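Local coordinates for protein esterase (Uncultured bacterium, PDB 5EGN) that degrades N-acyl-homoserine lactones, the signals of bacterial quorum sensing, and probably hydrolyses carboxylic esters, at residues A163-H168 with G241-L246. The protein carries 2 engineered substitutions. Sequence-based numbering, arbitrary orientation.
Sequences AVMKAH and GHFYQL
The methyl group of Met-165 sits almost squarely over the centre of the Phe-243 ring. CE lies 3.8 Å from the ring centroid and only 5° off the ring normal, a CH-pi contact. The sulfur adds an oblique Met-aromatic contact, with SD 4.3 Å from the same centroid. Met-165 is bent at both chi2 (59°) and chi3 (68°). These bends fold the chain back, so that CG meets the ring at CZ while CE lies over its middle. CE also touches Leu-246, meeting CD1 tip to tip at 3.9 Å. CE thus bridges the ring face and the leucine. Leu-246 also meets Phe-37 of the second subunit. The opposite face of the Phe-243 ring takes CB of His-242, nearer the rim, so the ring is held between the two residues. With an alanine at Phe-243 the Met-165 methyl would lose its ring face, and a gap is likely to open beside His-242. All three touching residues are buried and the contact is wholly apolar. His-242 ND1 is hydrogen-bonded to Asp-214 OD2, and His-242 touches Ser-93 of a probable nucleophile elbow, consistent with the catalytic triad of an alpha/beta hydrolase. Met-165 comes from helix 159-168 and also packs on Leu-146 of helix 138-146. Phe-243 is the N-cap residue of helix 244-247, whose Tyr-244 and Gln-245 touch Leu-116 of strand 110-116.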
loop_
_atom_site.group_PDB
_atom_site.type_symbol
_atom_site.label_atom_id
_atom_site.label_comp_id
_atom_site.label_asym_id
_atom_site.label_seq_id
_atom_site.Cartn_x
_atom_site.Cartn_y
_atom_site.Cartn_z
ATOM N N ALA A 163 -11.031 8.900 3.132
ATOM C CA ALA A 163 -9.968 9.900 3.039
ATOM C C ALA A 163 -8.993 9.600 1.894
ATOM O O ALA A 163 -8.764 10.444 1.020
ATOM C CB ALA A 163 -9.216 9.993 4.359
ATOM N N VAL A 164 -8.424 8.398 1.901
ATOM C CA VAL A 164 -7.413 8.034 0.912
ATOM C C VAL A 164 -8.022 7.930 -0.486
ATOM O O VAL A 164 -7.347 8.196 -1.485
ATOM C CB VAL A 164 -6.699 6.703 1.282
ATOM C CG1 VAL A 164 -7.609 5.502 1.068
ATOM C CG2 VAL A 164 -5.421 6.543 0.476
ATOM N N MET A 165 -9.301 7.571 -0.560
ATOM C CA MET A 165 -9.949 7.446 -1.858
ATOM C C MET A 165 -10.263 8.820 -2.438
ATOM O O MET A 165 -10.183 9.025 -3.649
ATOM C CB MET A 165 -11.219 6.604 -1.754
ATOM C CG MET A 165 -11.298 5.520 -2.810
ATOM S SD MET A 165 -9.907 4.376 -2.717
ATOM C CE MET A 165 -10.255 3.551 -1.164
ATOM N N LYS A 166 -10.617 9.762 -1.569
ATOM C CA LYS A 166 -10.813 11.142 -1.997
ATOM C C LYS A 166 -9.480 11.765 -2.383
ATOM O O LYS A 166 -9.420 12.671 -3.216
ATOM C CB LYS A 166 -11.489 11.969 -0.901
ATOM C CG LYS A 166 -13.008 11.923 -0.946
ATOM C CD LYS A 166 -13.623 12.931 0.014
ATOM C CE LYS A 166 -15.144 12.884 -0.038
ATOM N NZ LYS A 166 -15.767 13.880 0.878
ATOM N N ALA A 167 -8.410 11.268 -1.773
ATOM C CA ALA A 167 -7.068 11.741 -2.082
ATOM C C ALA A 167 -6.581 11.215 -3.430
ATOM O O ALA A 167 -5.854 11.904 -4.145
ATOM C CB ALA A 167 -6.107 11.334 -0.984
ATOM N N HIS A 168 -6.988 9.994 -3.769
ATOM C CA HIS A 168 -6.531 9.337 -4.994
ATOM C C HIS A 168 -6.788 10.141 -6.271
ATOM O O HIS A 168 -5.909 10.241 -7.127
ATOM C CB HIS A 168 -7.182 7.958 -5.126
ATOM C CG HIS A 168 -6.358 6.842 -4.564
ATOM N ND1 HIS A 168 -5.105 6.529 -5.044
ATOM C CD2 HIS A 168 -6.612 5.956 -3.572
ATOM C CE1 HIS A 168 -4.619 5.503 -4.368
ATOM N NE2 HIS A 168 -5.515 5.137 -3.469
ATOM N N GLY A 241 -19.189 -1.357 1.521
ATOM C CA GLY A 241 -19.494 -0.618 0.309
ATOM C C GLY A 241 -18.697 -1.114 -0.888
ATOM O O GLY A 241 -18.835 -2.266 -1.298
ATOM N N HIS A 242 -17.851 -0.249 -1.442
ATOM C CA HIS A 242 -17.138 -0.539 -2.685
ATOM C C HIS A 242 -15.805 -1.242 -2.457
ATOM O O HIS A 242 -15.265 -1.871 -3.366
ATOM C CB HIS A 242 -16.900 0.761 -3.465
ATOM C CG HIS A 242 -16.757 0.569 -4.943
ATOM N ND1 HIS A 242 -17.743 -0.011 -5.716
ATOM C CD2 HIS A 242 -15.758 0.897 -5.795
ATOM C CE1 HIS A 242 -17.351 -0.039 -6.977
ATOM N NE2 HIS A 242 -16.150 0.507 -7.051
ATOM N N PHE A 243 -15.276 -1.144 -1.243
ATOM C CA PHE A 243 -13.923 -1.618 -0.982
ATOM C C PHE A 243 -13.858 -2.664 0.126
ATOM O O PHE A 243 -13.342 -2.400 1.209
ATOM C CB PHE A 243 -13.020 -0.435 -0.637
ATOM C CG PHE A 243 -13.193 0.742 -1.554
ATOM C CD1 PHE A 243 -12.572 0.772 -2.792
ATOM C CD2 PHE A 243 -13.981 1.818 -1.179
ATOM C CE1 PHE A 243 -12.732 1.855 -3.637
ATOM C CE2 PHE A 243 -14.144 2.902 -2.018
ATOM C CZ PHE A 243 -13.521 2.920 -3.249
ATOM N N TYR A 244 -14.371 -3.856 -0.164
ATOM C CA TYR A 244 -14.354 -4.969 0.780
ATOM C C TYR A 244 -12.936 -5.303 1.244
ATOM O O TYR A 244 -12.724 -5.673 2.399
ATOM C CB TYR A 244 -15.003 -6.203 0.144
ATOM C CG TYR A 244 -15.325 -7.327 1.107
ATOM C CD1 TYR A 244 -15.427 -7.098 2.473
ATOM C CD2 TYR A 244 -15.526 -8.622 0.646
ATOM C CE1 TYR A 244 -15.720 -8.125 3.351
ATOM C CE2 TYR A 244 -15.819 -9.654 1.515
ATOM C CZ TYR A 244 -15.915 -9.402 2.865
ATOM O OH TYR A 244 -16.208 -10.429 3.732
ATOM N N GLN A 245 -11.965 -5.161 0.347
ATOM C CA GLN A 245 -10.587 -5.526 0.661
ATOM C C GLN A 245 -9.955 -4.554 1.654
ATOM O O GLN A 245 -8.928 -4.857 2.260
ATOM C CB GLN A 245 -9.739 -5.599 -0.614
ATOM C CG GLN A 245 -9.299 -4.256 -1.172
ATOM C CD GLN A 245 -10.313 -3.650 -2.120
ATOM O OE1 GLN A 245 -11.481 -3.486 -1.776
ATOM N NE2 GLN A 245 -9.869 -3.323 -3.328
ATOM N N LEU A 246 -10.574 -3.389 1.824
ATOM C CA LEU A 246 -10.087 -2.400 2.782
ATOM C C LEU A 246 -11.007 -2.271 3.993
ATOM O O LEU A 246 -10.543 -2.043 5.111
ATOM C CB LEU A 246 -9.927 -1.034 2.112
ATOM C CG LEU A 246 -8.644 -0.803 1.313
ATOM C CD1 LEU A 246 -8.587 0.631 0.813
ATOM C CD2 LEU A 246 -7.425 -1.130 2.160
#